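Local coordinates for hydroxylase (Rhodococcus sp., PDB 2OR0), which is probably a flavin-dependent monooxygenase of the acyl-CoA dehydrogenase family, using reduced flavin and molecular oxygen to hydroxylate its substrate, at residues S301-T315 / G337-A351. Numbering follows the deposited sequence.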
loop_
_atom_site.group_PDB
_atom_site.type_symbol
_atom_site.label_atom_id
_atom_site.label_comp_id
_atom_site.label_asym_id
_atom_site.label_seq_id
_atom_site.Cartn_x
_atom_site.Cartn_y
_atom_site.Cartn_z
ATOM N N SER A 301 23.493 4.509 -3.505
ATOM C CA SER A 301 22.117 4.492 -3.014
ATOM C C SER A 301 21.092 4.511 -4.129
ATOM O O SER A 301 20.104 3.769 -4.057
ATOM C CB SER A 301 21.853 5.665 -2.048
ATOM O OG SER A 301 22.563 5.439 -0.837
ATOM N N ALA A 302 21.326 5.350 -5.151
ATOM C CA ALA A 302 20.456 5.375 -6.337
ATOM C C ALA A 302 20.388 4.020 -7.021
ATOM O O ALA A 302 19.334 3.662 -7.528
ATOM C CB ALA A 302 20.913 6.448 -7.344
ATOM N N ALA A 303 21.509 3.280 -7.052
ATOM C CA ALA A 303 21.524 1.954 -7.680
ATOM C C ALA A 303 20.626 0.942 -6.905
ATOM O O ALA A 303 19.841 0.163 -7.496
ATOM C CB ALA A 303 22.946 1.443 -7.835
ATOM N N GLU A 304 20.717 0.985 -5.586
ATOM C CA GLU A 304 19.897 0.132 -4.713
ATOM C C GLU A 304 18.415 0.423 -4.833
ATOM O O GLU A 304 17.622 -0.498 -4.917
ATOM C CB GLU A 304 20.321 0.272 -3.241
ATOM C CG GLU A 304 21.743 -0.095 -2.996
ATOM C CD GLU A 304 22.029 -1.549 -3.336
ATOM O OE1 GLU A 304 21.653 -2.414 -2.521
ATOM O OE2 GLU A 304 22.661 -1.827 -4.388
ATOM N N ILE A 305 18.044 1.695 -4.802
ATOM C CA ILE A 305 16.654 2.100 -4.936
ATOM C C ILE A 305 16.107 1.666 -6.307
ATOM O O ILE A 305 14.970 1.175 -6.416
ATOM C CB ILE A 305 16.516 3.643 -4.739
ATOM C CG1 ILE A 305 16.831 4.043 -3.259
ATOM C CG2 ILE A 305 15.136 4.141 -5.199
ATOM C CD1 ILE A 305 16.972 5.564 -3.039
ATOM N N ASN A 306 16.904 1.840 -7.370
ATOM C CA ASN A 306 16.458 1.356 -8.699
ATOM C C ASN A 306 16.280 -0.153 -8.690
ATOM O O ASN A 306 15.295 -0.637 -9.221
ATOM C CB ASN A 306 17.413 1.738 -9.840
ATOM C CG ASN A 306 17.037 1.044 -11.147
ATOM O OD1 ASN A 306 17.555 -0.030 -11.471
ATOM N ND2 ASN A 306 16.083 1.602 -11.840
ATOM N N ALA A 307 17.223 -0.892 -8.087
ATOM C CA ALA A 307 17.095 -2.345 -8.002
ATOM C C ALA A 307 15.769 -2.778 -7.351
ATOM O O ALA A 307 15.192 -3.811 -7.741
ATOM C CB ALA A 307 18.266 -2.992 -7.309
ATOM N N SER A 308 15.283 -1.977 -6.402
ATOM C CA SER A 308 14.011 -2.292 -5.717
ATOM C C SER A 308 12.820 -2.063 -6.624
ATOM O O SER A 308 11.920 -2.925 -6.703
ATOM C CB SER A 308 13.849 -1.466 -4.440
ATOM O OG SER A 308 14.849 -1.822 -3.484
ATOM N N ARG A 309 12.797 -0.899 -7.276
ATOM C CA ARG A 309 11.738 -0.548 -8.227
ATOM C C ARG A 309 11.581 -1.653 -9.296
ATOM O O ARG A 309 10.477 -2.179 -9.479
ATOM C CB ARG A 309 12.018 0.806 -8.890
ATOM C CG ARG A 309 11.155 1.084 -10.160
ATOM C CD ARG A 309 11.615 2.372 -10.876
ATOM N NE ARG A 309 11.007 3.584 -10.293
ATOM C CZ ARG A 309 9.907 4.169 -10.752
ATOM N NH1 ARG A 309 9.295 3.678 -11.828
ATOM N NH2 ARG A 309 9.432 5.253 -10.150
ATOM N N VAL A 310 12.680 -2.036 -9.943
ATOM C CA VAL A 310 12.621 -2.985 -11.065
ATOM C C VAL A 310 12.254 -4.372 -10.598
ATOM O O VAL A 310 11.451 -5.041 -11.249
ATOM C CB VAL A 310 13.923 -3.016 -11.956
ATOM C CG1 VAL A 310 14.303 -1.588 -12.421
ATOM C CG2 VAL A 310 15.063 -3.642 -11.228
ATOM N N SER A 311 12.816 -4.784 -9.460
ATOM C CA SER A 311 12.530 -6.096 -8.885
ATOM C C SER A 311 11.075 -6.311 -8.538
ATOM O O SER A 311 10.514 -7.353 -8.839
ATOM C CB SER A 311 13.355 -6.306 -7.624
ATOM O OG SER A 311 14.679 -6.506 -8.022
ATOM N N LEU A 312 10.496 -5.343 -7.850
ATOM C CA LEU A 312 9.094 -5.412 -7.419
ATOM C C LEU A 312 8.156 -5.548 -8.630
ATOM O O LEU A 312 7.218 -6.371 -8.656
ATOM C CB LEU A 312 8.716 -4.139 -6.622
ATOM C CG LEU A 312 7.265 -4.097 -6.096
ATOM C CD1 LEU A 312 6.945 -5.113 -4.997
ATOM C CD2 LEU A 312 6.879 -2.698 -5.637
ATOM N N ILE A 313 8.411 -4.701 -9.612
ATOM C CA ILE A 313 7.587 -4.632 -10.806
ATOM C C ILE A 313 7.749 -5.880 -11.693
ATOM O O ILE A 313 6.774 -6.349 -12.284
ATOM C CB ILE A 313 7.831 -3.310 -11.550
ATOM C CG1 ILE A 313 7.550 -2.123 -10.623
ATOM C CG2 ILE A 313 6.909 -3.170 -12.801
ATOM C CD1 ILE A 313 7.646 -0.736 -11.350
ATOM N N GLU A 314 8.962 -6.442 -11.746
ATOM C CA GLU A 314 9.226 -7.648 -12.551
ATOM C C GLU A 314 8.360 -8.845 -12.111
ATOM O O GLU A 314 7.802 -9.575 -12.957
ATOM C CB GLU A 314 10.726 -7.988 -12.552
ATOM C CG GLU A 314 11.171 -9.107 -13.526
ATOM C CD GLU A 314 10.880 -10.538 -13.034
ATOM O OE1 GLU A 314 10.964 -10.849 -11.802
ATOM O OE2 GLU A 314 10.577 -11.392 -13.906
ATOM N N THR A 315 8.227 -9.044 -10.790
ATOM C CA THR A 315 7.330 -10.079 -10.281
ATOM C C THR A 315 5.905 -9.969 -10.856
ATOM O O THR A 315 5.338 -10.970 -11.313
ATOM C CB THR A 315 7.233 -10.056 -8.748
ATOM O OG1 THR A 315 8.550 -10.212 -8.184
ATOM C CG2 THR A 315 6.318 -11.198 -8.272
ATOM N N GLY A 337 7.981 -14.394 -4.901
ATOM C CA GLY A 337 7.527 -13.045 -5.137
ATOM C C GLY A 337 7.373 -12.182 -3.874
ATOM O O GLY A 337 7.610 -10.951 -3.904
ATOM N N ARG A 338 6.902 -12.793 -2.786
ATOM C CA ARG A 338 6.777 -12.077 -1.511
ATOM C C ARG A 338 8.165 -11.739 -1.007
ATOM O O ARG A 338 8.392 -10.649 -0.542
ATOM C CB ARG A 338 5.989 -12.892 -0.465
ATOM C CG ARG A 338 4.481 -12.677 -0.588
ATOM C CD ARG A 338 4.044 -11.436 0.206
ATOM N NE ARG A 338 4.122 -11.724 1.632
ATOM C CZ ARG A 338 4.461 -10.848 2.583
ATOM N NH1 ARG A 338 4.809 -9.599 2.278
ATOM N NH2 ARG A 338 4.469 -11.251 3.856
ATOM N N ARG A 339 9.083 -12.684 -1.110
ATOM C CA ARG A 339 10.459 -12.483 -0.699
ATOM C C ARG A 339 11.087 -11.267 -1.407
ATOM O O ARG A 339 11.709 -10.402 -0.778
ATOM C CB ARG A 339 11.267 -13.743 -1.001
ATOM C CG ARG A 339 12.733 -13.591 -0.663
ATOM C CD ARG A 339 13.490 -14.899 -0.770
ATOM N NE ARG A 339 13.649 -15.324 -2.161
ATOM C CZ ARG A 339 13.894 -16.582 -2.534
ATOM N NH1 ARG A 339 13.985 -17.543 -1.635
ATOM N NH2 ARG A 339 14.064 -16.880 -3.812
ATOM N N THR A 340 10.914 -11.214 -2.725
ATOM C CA THR A 340 11.427 -10.105 -3.539
ATOM C C THR A 340 10.835 -8.778 -3.124
ATOM O O THR A 340 11.531 -7.784 -3.016
ATOM C CB THR A 340 11.155 -10.402 -5.042
ATOM O OG1 THR A 340 12.103 -11.378 -5.445
ATOM C CG2 THR A 340 11.308 -9.161 -5.931
ATOM N N GLN A 341 9.541 -8.778 -2.849
ATOM C CA GLN A 341 8.820 -7.586 -2.502
ATOM C C GLN A 341 9.274 -7.049 -1.131
ATOM O O GLN A 341 9.494 -5.833 -0.958
ATOM C CB GLN A 341 7.313 -7.920 -2.518
ATOM C CG GLN A 341 6.392 -6.869 -1.892
ATOM C CD GLN A 341 6.048 -7.261 -0.447
ATOM O OE1 GLN A 341 5.660 -8.404 -0.188
ATOM N NE2 GLN A 341 6.193 -6.323 0.484
ATOM N N ILE A 342 9.408 -7.951 -0.161
ATOM C CA ILE A 342 9.881 -7.573 1.158
ATOM C C ILE A 342 11.305 -6.997 1.038
ATOM O O ILE A 342 11.565 -5.915 1.533
ATOM C CB ILE A 342 9.899 -8.788 2.104
ATOM C CG1 ILE A 342 8.489 -9.191 2.508
ATOM C CG2 ILE A 342 10.763 -8.495 3.356
ATOM C CD1 ILE A 342 8.409 -10.640 2.998
ATOM N N ALA A 343 12.211 -7.740 0.395
ATOM C CA ALA A 343 13.605 -7.285 0.131
ATOM C C ALA A 343 13.670 -5.931 -0.563
ATOM O O ALA A 343 14.581 -5.123 -0.276
ATOM C CB ALA A 343 14.346 -8.324 -0.705
ATOM N N ALA A 344 12.735 -5.682 -1.487
ATOM C CA ALA A 344 12.690 -4.405 -2.185
ATOM C C ALA A 344 12.441 -3.221 -1.220
ATOM O O ALA A 344 13.079 -2.176 -1.356
ATOM C CB ALA A 344 11.634 -4.409 -3.284
ATOM N N ALA A 345 11.499 -3.374 -0.280
ATOM C CA ALA A 345 11.265 -2.322 0.730
ATOM C C ALA A 345 12.532 -2.064 1.568
ATOM O O ALA A 345 12.945 -0.917 1.737
ATOM C CB ALA A 345 10.077 -2.677 1.642
ATOM N N TRP A 346 13.150 -3.129 2.059
ATOM C CA TRP A 346 14.288 -3.001 2.940
ATOM C C TRP A 346 15.511 -2.344 2.243
ATOM O O TRP A 346 16.175 -1.476 2.824
ATOM C CB TRP A 346 14.683 -4.362 3.517
ATOM C CG TRP A 346 13.771 -4.801 4.679
ATOM C CD1 TRP A 346 12.459 -5.275 4.595
ATOM C CD2 TRP A 346 14.101 -4.792 6.081
ATOM N NE1 TRP A 346 11.992 -5.593 5.871
ATOM C CE2 TRP A 346 12.966 -5.284 6.790
ATOM C CE3 TRP A 346 15.254 -4.438 6.804
ATOM C CZ2 TRP A 346 12.957 -5.426 8.178
ATOM C CZ3 TRP A 346 15.240 -4.572 8.208
ATOM C CH2 TRP A 346 14.096 -5.064 8.868
ATOM N N ARG A 347 15.781 -2.782 1.010
ATOM C CA ARG A 347 16.885 -2.275 0.196
ATOM C C ARG A 347 16.763 -0.760 0.007
ATOM O O ARG A 347 17.731 -0.035 0.166
ATOM C CB ARG A 347 16.928 -3.008 -1.175
ATOM C CG ARG A 347 18.218 -2.753 -2.006
ATOM C CD ARG A 347 18.184 -3.525 -3.350
ATOM N NE ARG A 347 17.913 -4.957 -3.147
ATOM C CZ ARG A 347 16.769 -5.577 -3.448
ATOM N NH1 ARG A 347 15.756 -4.922 -4.006
ATOM N NH2 ARG A 347 16.643 -6.858 -3.198
ATOM N N ALA A 348 15.563 -0.313 -0.318
ATOM C CA ALA A 348 15.282 1.080 -0.632
ATOM C C ALA A 348 15.394 1.927 0.627
ATOM O O ALA A 348 16.021 2.990 0.618
ATOM C CB ALA A 348 13.903 1.187 -1.229
ATOM N N VAL A 349 14.842 1.439 1.734
ATOM C CA VAL A 349 14.973 2.186 2.993
ATOM C C VAL A 349 16.425 2.307 3.470
ATOM O O VAL A 349 16.851 3.405 3.857
ATOM C CB VAL A 349 14.040 1.671 4.107
ATOM C CG1 VAL A 349 14.265 2.488 5.385
ATOM C CG2 VAL A 349 12.574 1.783 3.649
ATOM N N ARG A 350 17.175 1.206 3.437
ATOM C CA ARG A 350 18.578 1.273 3.810
ATOM C C ARG A 350 19.370 2.281 2.951
ATOM O O ARG A 350 20.268 2.964 3.463
ATOM C CB ARG A 350 19.265 -0.087 3.723
ATOM C CG ARG A 350 18.933 -1.042 4.899
ATOM C CD ARG A 350 19.909 -2.237 4.929
ATOM N NE ARG A 350 19.515 -3.218 5.945
ATOM C CZ ARG A 350 18.878 -4.357 5.681
ATOM N NH1 ARG A 350 18.568 -4.665 4.416
ATOM N NH2 ARG A 350 18.549 -5.193 6.680
ATOM N N ALA A 351 19.052 2.349 1.664
ATOM C CA ALA A 351 19.699 3.279 0.723
ATOM C C ALA A 351 19.362 4.737 1.050
ATOM O O ALA A 351 20.231 5.644 0.972
ATOM C CB ALA A 351 19.262 2.945 -0.704
HETATM O O HOH W 1 20.394 -0.773 0.221
HETATM O O HOH W 2 7.830 -9.023 -5.931
#
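Ser-308 OG donates to Ala-344 O at 2.8 Å, in the carbonyl plane and on a lone pair, and that oxygen also accepts the helical bond from Ala-348 N, so two donors share it. Arg-347 extends from its backbone (chi1 -169°) across helix 301-315 and then turns at its third torsion, which brings NH1 to the same hydroxyl; NH1 donates to Ser-308 OG at 3.3 Å, the oxygen standing 27° out of the guanidinium plane. A second serine, Ser-301, reaches Ala-351 O through OG at 3.0 Å. Glu-304 meets Arg-347 at about a right angle, its OE1 lying 3.5 Å from Arg-347 CG rather than in a salt bridge; a water held by Arg-347 O bonds only weakly to that carboxylate. Another water joins Thr-315 OG1 to Gly-337 O. Small residues let the axes of 301-315 and 337-351, antiparallel in the C-terminal helical domain as in acyl-CoA dehydrogenases, approach to 8.1 Å, their directions 160° apart, while helix 250-277 packs against both. Among the apolar contacts, Ala-351 CB sits 3.7 Å from Ile-305 CG1, and the methyl of Ala-344 faces Ser-308. Leu-312 lies alongside Gln-341, CD1 touching CG at 3.6 Å, whereas the amide of Gln-341 leads away to Thr-259. Thr-340 and Thr-315 pass one another head to tail, Thr-340 CG2 resting against Thr-315 OG1 and Ser-311 O, and Thr-315 CG2 against the bare CA of Gly-337.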